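Local coordinates for sensor protein dcuS (Escherichia coli, PDB 3BY8) that senses C4-dicarboxylates such as fumarate and malate in the periplasm and activates the response regulator DcuR by phosphorylation, at residues L56-V61 with A106-T111; D84-A89 with I121-I126. One frame throughout, in Å; residues are numbered along the deposited sequence.

Contact 1. Residues L56-V61 with A106-T111. With LMR ((2S)-2-hydroxybutanedioic acid), chain B.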
ATOM      1  N   LEU A  56      -8.139   7.389   1.141  1.00 21.46           N
ATOM      2  CA  LEU A  56      -7.823   5.977   1.185  1.00 19.26           C
ATOM      3  C   LEU A  56      -7.865   5.417   2.609  1.00 18.63           C
ATOM      4  O   LEU A  56      -7.675   6.122   3.601  1.00 20.91           O
ATOM      5  CB  LEU A  56      -6.431   5.761   0.566  1.00 18.24           C
ATOM      6  CG  LEU A  56      -6.288   6.270  -0.876  1.00 16.50           C
ATOM      7  CD1 LEU A  56      -4.802   6.350  -1.245  1.00 17.90           C
ATOM      8  CD2 LEU A  56      -7.041   5.356  -1.848  1.00 15.23           C
ATOM      9  N   LEU A  57      -8.094   4.112   2.708  1.00 16.91           N
ATOM     10  CA  LEU A  57      -8.153   3.448   3.997  1.00 16.25           C
ATOM     11  C   LEU A  57      -6.781   3.195   4.608  1.00 16.62           C
ATOM     12  O   LEU A  57      -6.586   3.293   5.800  1.00 16.00           O
ATOM     13  CB  LEU A  57      -8.894   2.103   3.852  1.00 15.78           C
ATOM     14  CG  LEU A  57      -8.998   1.261   5.131  1.00 14.58           C
ATOM     15  CD1 LEU A  57     -10.021   1.891   6.103  1.00 15.90           C
ATOM     16  CD2 LEU A  57      -9.452  -0.163   4.785  1.00 17.46           C
ATOM     17  N   PHE A  58      -5.829   2.793   3.777  1.00 13.91           N
ATOM     18  CA  PHE A  58      -4.498   2.547   4.288  1.00 15.71           C
ATOM     19  C   PHE A  58      -3.448   2.583   3.184  1.00 11.52           C
ATOM     20  O   PHE A  58      -3.744   2.337   2.036  1.00 13.62           O
ATOM     21  CB  PHE A  58      -4.413   1.163   4.964  1.00 14.81           C
ATOM     22  CG  PHE A  58      -4.459  -0.025   4.004  1.00 15.14           C
ATOM     23  CD1 PHE A  58      -3.319  -0.444   3.303  1.00 14.88           C
ATOM     24  CD2 PHE A  58      -5.635  -0.775   3.866  1.00 14.00           C
ATOM     25  CE1 PHE A  58      -3.356  -1.594   2.487  1.00 12.16           C
ATOM     26  CE2 PHE A  58      -5.673  -1.935   3.048  1.00 13.06           C
ATOM     27  CZ  PHE A  58      -4.532  -2.343   2.362  1.00 12.25           C
ATOM     28  N   ILE A  59      -2.233   2.950   3.581  1.00 13.64           N
ATOM     29  CA  ILE A  59      -1.078   2.919   2.681  1.00 11.87           C
ATOM     30  C   ILE A  59       0.009   2.219   3.483  1.00 11.81           C
ATOM     31  O   ILE A  59       0.564   2.766   4.441  1.00 13.22           O
ATOM     32  CB  ILE A  59      -0.599   4.325   2.256  1.00 11.58           C
ATOM     33  CG1 ILE A  59      -1.672   5.010   1.406  1.00 12.99           C
ATOM     34  CG2 ILE A  59       0.712   4.166   1.467  1.00 13.18           C
ATOM     35  CD1 ILE A  59      -1.218   6.374   0.843  1.00 14.09           C
ATOM     36  N   VAL A  60       0.278   0.963   3.121  1.00 11.41           N
ATOM     37  CA  VAL A  60       1.244   0.138   3.805  1.00 10.73           C
ATOM     38  C   VAL A  60       2.425  -0.240   2.895  1.00 12.87           C
ATOM     39  O   VAL A  60       2.266  -0.944   1.913  1.00 11.09           O
ATOM     40  CB  VAL A  60       0.543  -1.158   4.294  1.00 10.42           C
ATOM     41  CG1 VAL A  60       1.558  -2.198   4.784  1.00 11.48           C
ATOM     42  CG2 VAL A  60      -0.431  -0.795   5.408  1.00 12.61           C
ATOM     43  N   VAL A  61       3.613   0.252   3.238  1.00 14.12           N
ATOM     44  CA  VAL A  61       4.825  -0.053   2.493  1.00 14.21           C
ATOM     45  C   VAL A  61       5.471  -1.228   3.197  1.00 13.26           C
ATOM     46  O   VAL A  61       5.515  -1.239   4.423  1.00 16.51           O
ATOM     47  CB  VAL A  61       5.795   1.128   2.569  1.00 15.27           C
ATOM     48  CG1 VAL A  61       7.162   0.753   1.985  1.00 16.44           C
ATOM     49  CG2 VAL A  61       5.208   2.279   1.849  1.00 15.85           C
ATOM     50  N   ALA A 106     -11.657  -4.269   2.375  1.00 13.72           N
ATOM     51  CA  ALA A 106     -11.244  -3.293   1.396  1.00 14.50           C
ATOM     52  C   ALA A 106     -10.901  -3.800   0.022  1.00 12.98           C
ATOM     53  O   ALA A 106     -10.618  -4.979  -0.161  1.00 14.02           O
ATOM     54  CB  ALA A 106     -10.010  -2.584   1.950  1.00 14.01           C
ATOM     55  N   LEU A 107     -10.943  -2.870  -0.933  1.00 13.29           N
ATOM     56  CA  LEU A 107     -10.511  -3.070  -2.304  1.00 14.57           C
ATOM     57  C   LEU A 107      -9.051  -2.630  -2.151  1.00 13.98           C
ATOM     58  O   LEU A 107      -8.750  -1.500  -1.742  1.00 15.62           O
ATOM     59  CB  LEU A 107     -11.258  -2.131  -3.243  1.00 15.07           C
ATOM     60  CG  LEU A 107     -10.774  -2.179  -4.685  1.00 18.06           C
ATOM     61  CD1 LEU A 107     -10.908  -3.567  -5.256  1.00 21.00           C
ATOM     62  CD2 LEU A 107     -11.611  -1.177  -5.498  1.00 19.55           C
ATOM     63  N   ARG A 108      -8.147  -3.548  -2.455  1.00 11.93           N
ATOM     64  CA  ARG A 108      -6.724  -3.328  -2.236  1.00 11.54           C
ATOM     65  C   ARG A 108      -5.901  -3.493  -3.487  1.00  9.58           C
ATOM     66  O   ARG A 108      -6.143  -4.366  -4.295  1.00 12.22           O
ATOM     67  CB  ARG A 108      -6.281  -4.347  -1.176  1.00 10.31           C
ATOM     68  CG  ARG A 108      -7.031  -4.181   0.143  1.00 10.62           C
ATOM     69  CD  ARG A 108      -7.364  -5.519   0.852  1.00 10.62           C
ATOM     70  NE  ARG A 108      -6.202  -6.373   1.141  1.00  9.62           N
ATOM     71  CZ  ARG A 108      -5.597  -6.456   2.315  1.00  9.13           C
ATOM     72  NH1 ARG A 108      -5.989  -5.737   3.364  1.00 11.42           N
ATOM     73  NH2 ARG A 108      -4.619  -7.348   2.469  1.00 10.91           N
ATOM     74  N   VAL A 109      -4.905  -2.622  -3.633  1.00 11.05           N
ATOM     75  CA  VAL A 109      -4.006  -2.660  -4.768  1.00 10.75           C
ATOM     76  C   VAL A 109      -2.559  -2.716  -4.281  1.00  9.65           C
ATOM     77  O   VAL A 109      -2.211  -2.252  -3.170  1.00  9.98           O
ATOM     78  CB  VAL A 109      -4.208  -1.436  -5.735  1.00 11.92           C
ATOM     79  CG1 VAL A 109      -5.699  -1.369  -6.133  1.00 14.01           C
ATOM     80  CG2 VAL A 109      -3.746  -0.117  -5.108  1.00 11.64           C
ATOM     81  N   PHE A 110      -1.717  -3.258  -5.159  1.00  9.40           N
ATOM     82  CA  PHE A 110      -0.317  -3.497  -4.786  1.00  8.10           C
ATOM     83  C   PHE A 110       0.583  -3.250  -5.963  1.00 10.29           C
ATOM     84  O   PHE A 110       0.265  -3.642  -7.088  1.00 12.10           O
ATOM     85  CB  PHE A 110      -0.113  -4.994  -4.393  1.00  9.42           C
ATOM     86  CG  PHE A 110      -0.966  -5.450  -3.256  1.00  8.44           C
ATOM     87  CD1 PHE A 110      -2.316  -5.774  -3.465  1.00 10.23           C
ATOM     88  CD2 PHE A 110      -0.436  -5.564  -1.969  1.00  9.34           C
ATOM     89  CE1 PHE A 110      -3.117  -6.205  -2.389  1.00 11.13           C
ATOM     90  CE2 PHE A 110      -1.227  -5.992  -0.914  1.00  9.29           C
ATOM     91  CZ  PHE A 110      -2.574  -6.317  -1.121  1.00  9.20           C
ATOM     92  N   THR A 111       1.731  -2.626  -5.710  1.00  9.25           N
ATOM     93  CA  THR A 111       2.714  -2.427  -6.768  1.00  9.74           C
ATOM     94  C   THR A 111       4.130  -2.588  -6.179  1.00  9.71           C
ATOM     95  O   THR A 111       4.380  -2.245  -5.027  1.00 10.31           O
ATOM     96  CB  THR A 111       2.524  -1.035  -7.470  1.00  8.91           C
ATOM     97  OG1 THR A 111       3.176  -1.057  -8.748  1.00 11.28           O
ATOM     98  CG2 THR A 111       3.118   0.112  -6.623  1.00 11.70           C
TER
HETATM   99  C1  LMR B   1      -2.016  -5.041   6.396  1.00 14.13           C
HETATM  100  O1A LMR B   1      -1.408  -4.052   6.712  1.00 13.75           O
HETATM  101  O1B LMR B   1      -1.817  -6.117   6.998  1.00 14.45           O
HETATM  102  C2  LMR B   1      -3.243  -4.848   5.560  1.00 13.78           C
HETATM  103  O2  LMR B   1      -4.028  -6.112   5.445  1.00 13.56           O
HETATM  104  C3  LMR B   1      -4.066  -3.609   5.965  1.00 13.25           C
HETATM  105  C4  LMR B   1      -4.981  -3.968   7.154  1.00 12.93           C
HETATM  106  O4A LMR B   1      -4.478  -4.132   8.264  1.00 14.28           O
HETATM  107  O4B LMR B   1      -6.216  -4.156   6.959  1.00 12.91           O

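Contact 2. Residues D84-A89 with I121-I126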
ATOM      1  N   ASP A  84      -3.026 -12.570   1.728  1.00 10.86           N
ATOM      2  CA  ASP A  84      -2.287 -13.268   0.684  1.00 13.03           C
ATOM      3  C   ASP A  84      -2.228 -12.496  -0.627  1.00 12.22           C
ATOM      4  O   ASP A  84      -1.481 -12.855  -1.559  1.00 11.38           O
ATOM      5  CB  ASP A  84      -2.884 -14.658   0.451  1.00 14.97           C
ATOM      6  CG  ASP A  84      -2.583 -15.603   1.600  1.00 20.29           C
ATOM      7  OD1 ASP A  84      -1.610 -15.342   2.354  1.00 21.41           O
ATOM      8  OD2 ASP A  84      -3.324 -16.603   1.728  1.00 27.34           O
ATOM      9  N   ASP A  85      -2.984 -11.400  -0.697  1.00 11.30           N
ATOM     10  CA  ASP A  85      -2.975 -10.617  -1.914  1.00 11.30           C
ATOM     11  C   ASP A  85      -1.685  -9.854  -2.175  1.00 11.01           C
ATOM     12  O   ASP A  85      -1.465  -9.408  -3.293  1.00 11.78           O
ATOM     13  CB  ASP A  85      -4.231  -9.719  -2.041  1.00 12.25           C
ATOM     14  CG  ASP A  85      -4.647  -9.001  -0.742  1.00 11.38           C
ATOM     15  OD1 ASP A  85      -4.312  -9.399   0.392  1.00 11.04           O
ATOM     16  OD2 ASP A  85      -5.399  -8.014  -0.890  1.00 10.89           O
ATOM     17  N   ILE A  86      -0.810  -9.778  -1.176  1.00 11.10           N
ATOM     18  CA  ILE A  86       0.487  -9.147  -1.389  1.00 11.44           C
ATOM     19  C   ILE A  86       1.461 -10.094  -2.110  1.00 11.97           C
ATOM     20  O   ILE A  86       2.454  -9.658  -2.696  1.00 12.16           O
ATOM     21  CB  ILE A  86       1.137  -8.724  -0.044  1.00 11.43           C
ATOM     22  CG1 ILE A  86       2.335  -7.804  -0.308  1.00 10.58           C
ATOM     23  CG2 ILE A  86       1.575  -9.970   0.767  1.00 11.82           C
ATOM     24  CD1 ILE A  86       2.820  -7.052   0.923  1.00 13.27           C
ATOM     25  N   LEU A  87       1.173 -11.398  -2.082  1.00 11.25           N
ATOM     26  CA  LEU A  87       2.135 -12.339  -2.650  1.00 14.14           C
ATOM     27  C   LEU A  87       2.504 -12.110  -4.112  1.00 12.99           C
ATOM     28  O   LEU A  87       3.689 -12.161  -4.454  1.00 13.16           O
ATOM     29  CB  LEU A  87       1.672 -13.784  -2.404  1.00 13.10           C
ATOM     30  CG  LEU A  87       1.574 -14.130  -0.922  1.00 13.36           C
ATOM     31  CD1 LEU A  87       0.793 -15.445  -0.761  1.00 13.30           C
ATOM     32  CD2 LEU A  87       2.959 -14.212  -0.305  1.00 16.58           C
ATOM     33  N   LYS A  88       1.530 -11.844  -4.982  1.00 12.97           N
ATOM     34  CA  LYS A  88       1.882 -11.584  -6.375  1.00 13.41           C
ATOM     35  C   LYS A  88       2.854 -10.389  -6.479  1.00 12.62           C
ATOM     36  O   LYS A  88       3.788 -10.396  -7.278  1.00 14.00           O
ATOM     37  CB  LYS A  88       0.619 -11.286  -7.199  1.00 16.14           C
ATOM     38  CG  LYS A  88      -0.154 -12.521  -7.639  1.00 22.32           C
ATOM     39  CD  LYS A  88      -1.374 -12.153  -8.492  1.00 26.45           C
ATOM     40  CE  LYS A  88      -0.974 -11.406  -9.752  1.00 31.77           C
ATOM     41  NZ  LYS A  88      -2.144 -11.101 -10.645  1.00 36.47           N
ATOM     42  N   ALA A  89       2.625  -9.364  -5.658  1.00 11.95           N
ATOM     43  CA  ALA A  89       3.452  -8.175  -5.693  1.00 13.28           C
ATOM     44  C   ALA A  89       4.869  -8.420  -5.218  1.00 10.97           C
ATOM     45  O   ALA A  89       5.785  -7.705  -5.656  1.00 12.38           O
ATOM     46  CB  ALA A  89       2.784  -7.049  -4.895  1.00 12.74           C
ATOM     47  N   ILE A 121      12.799  -4.121  -4.011  1.00 14.21           N
ATOM     48  CA  ILE A 121      13.129  -3.909  -2.607  1.00 14.47           C
ATOM     49  C   ILE A 121      11.915  -3.838  -1.677  1.00 15.59           C
ATOM     50  O   ILE A 121      12.066  -3.833  -0.446  1.00 17.24           O
ATOM     51  CB  ILE A 121      14.003  -2.639  -2.399  1.00 15.59           C
ATOM     52  CG1 ILE A 121      13.311  -1.402  -2.964  1.00 15.47           C
ATOM     53  CG2 ILE A 121      15.376  -2.858  -3.069  1.00 14.67           C
ATOM     54  CD1 ILE A 121      14.024  -0.085  -2.635  1.00 17.06           C
ATOM     55  N   GLY A 122      10.714  -3.789  -2.242  1.00 12.63           N
ATOM     56  CA  GLY A 122       9.539  -3.742  -1.399  1.00 13.33           C
ATOM     57  C   GLY A 122       8.260  -3.707  -2.195  1.00 10.01           C
ATOM     58  O   GLY A 122       8.247  -4.015  -3.382  1.00 11.43           O
ATOM     59  N   VAL A 123       7.187  -3.355  -1.495  1.00 10.29           N
ATOM     60  CA  VAL A 123       5.856  -3.268  -2.060  1.00 10.58           C
ATOM     61  C   VAL A 123       5.104  -2.093  -1.440  1.00 11.37           C
ATOM     62  O   VAL A 123       5.312  -1.768  -0.280  1.00 10.05           O
ATOM     63  CB  VAL A 123       5.061  -4.566  -1.717  1.00 10.24           C
ATOM     64  CG1 VAL A 123       3.603  -4.447  -2.176  1.00 10.60           C
ATOM     65  CG2 VAL A 123       5.723  -5.771  -2.386  1.00 12.63           C
ATOM     66  N   VAL A 124       4.287  -1.430  -2.248  1.00 10.89           N
ATOM     67  CA  VAL A 124       3.366  -0.420  -1.705  1.00 10.40           C
ATOM     68  C   VAL A 124       1.974  -1.056  -1.873  1.00  8.34           C
ATOM     69  O   VAL A 124       1.560  -1.421  -2.983  1.00  9.24           O
ATOM     70  CB  VAL A 124       3.356   0.925  -2.453  1.00  9.16           C
ATOM     71  CG1 VAL A 124       2.372   1.855  -1.760  1.00 10.68           C
ATOM     72  CG2 VAL A 124       4.744   1.558  -2.463  1.00 10.46           C
ATOM     73  N   ALA A 125       1.288  -1.202  -0.733  1.00  9.09           N
ATOM     74  CA  ALA A 125      -0.067  -1.752  -0.668  1.00 10.31           C
ATOM     75  C   ALA A 125      -1.035  -0.631  -0.256  1.00 10.83           C
ATOM     76  O   ALA A 125      -0.771   0.067   0.730  1.00 11.44           O
ATOM     77  CB  ALA A 125      -0.112  -2.885   0.376  1.00 11.12           C
ATOM     78  N   ILE A 126      -2.150  -0.475  -0.973  1.00 10.09           N
ATOM     79  CA  ILE A 126      -3.131   0.589  -0.636  1.00 11.59           C
ATOM     80  C   ILE A 126      -4.552   0.019  -0.637  1.00 10.50           C
ATOM     81  O   ILE A 126      -4.896  -0.777  -1.503  1.00 12.78           O
ATOM     82  CB  ILE A 126      -3.039   1.759  -1.652  1.00 12.53           C
ATOM     83  CG1 ILE A 126      -1.661   2.406  -1.517  1.00 11.37           C
ATOM     84  CG2 ILE A 126      -4.179   2.777  -1.430  1.00 14.59           C
ATOM     85  CD1 ILE A 126      -1.490   3.715  -2.331  1.00 13.07           C
TER

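Contact 1. Residues L56-V61 with A106-T111
The hydroxyl O2 of the bound malate is gripped by two donors of Arg108. NH1 gives the shorter and straighter bond (NH1 to O2 2.9 Å, 158° at the hydrogen), and NH2 adds a longer, more bent one (NH2 to O2 3.3 Å), so O2 lies at the edge of the guanidinium, in its plane. NE of the same group turns to Asp85 in a salt bridge, and NH2 also reaches Lys82 O, which would help fix its rotation. Phe58 meets this side chain nearly at right angles: its CZ comes to 3.8 Å from Arg108 CG and lies over a guanidinium face, the two planes 65° apart. With chi1 at 72°, CG of Phe58 sits between its backbone N and carbonyl carbon, and the ring offers a face to malate C3, 3.7 Å above its centre. Leu57 CD2 rests on Ala106 CB, a small methyl that lets the leucine approach. Leu57 and Phe58 form a classic beta bulge opposite Gly127, consistent with both side chains pointing toward strand 106-114. A flat hydrocarbon floor thus takes the ligand's methylene while arginine reads its hydroxyl, and Asp85 probably offsets the guanidinium charge and holds the group turned toward the ligand.

Contact 2. Residues D84-A89 with I121-I126
The peptide carbonyl of Ala89 is the flat group that Val123 meets, and the valine's CG2 methyl sits over one of its faces, 3.8 Å from Ala89 O and 4.0 Å from Ala89 C. That approach leaves the oxygen accessible to a donor, and NE2 of Gln120 hydrogen-bonds both to it and to Gly122 O, tying the turn to the start of the strand segment. The other branch of Val123, CG1, stands anti to the backbone N (chi1 174°) and wedges between two residues of the turn, 3.9 Å from Ala89 CB and 4.0 Å from Ile86 CG1. A beta-branched valine suits this place because its two methyls serve two different surfaces while its backbone stays extended. Ile86 extends its long branch across the valine, with CD1 4.1 Å from Val123 CG1, whereas Ala89 is small enough to let the turn come close.

The strand belongs to the antiparallel sheet of the periplasmic single Cache domain, the C4-dicarboxylate-sensing part of DcuS. Val123 and Ala125 point to the face on which the 84-89 turn is laid; the alternate residues Val124 and Ile126 pack against helix 8-25 on the other. Were Val123 cut back to an alanine, Ile86 CG1 and Ala89 CB would probably lose the methyl between them and the isoleucine could shift. Thr62 of the adjoining strand touches both Ile86 and Val123, and Phe110 lies against Ala89 and Ala125. Within the turn, Leu87 N bonds to Asp84 O at 3.1 Å.

Both contacts involve strands of the same sheet, their centres about 9 Å apart, and they meet through a charge pair. Asp85 OD2 of the turn in contact 2 makes a 2.7 Å salt bridge with NE of Arg108 in contact 1, so a residue of 84-89 probably helps position a ligand-binding arginine as a second-shell partner. Strand 120-129 lies between 58-63 and 106-114, and Val60 N probably hydrogen-bonds to Ala125 O, 2.8 Å away, joining the ligand-facing edge strand to the strand on which the turn packs. Malate touches contact 1 directly, while the side chain of Ile86 in contact 2 remains about 8 Å from it at the nearest atoms.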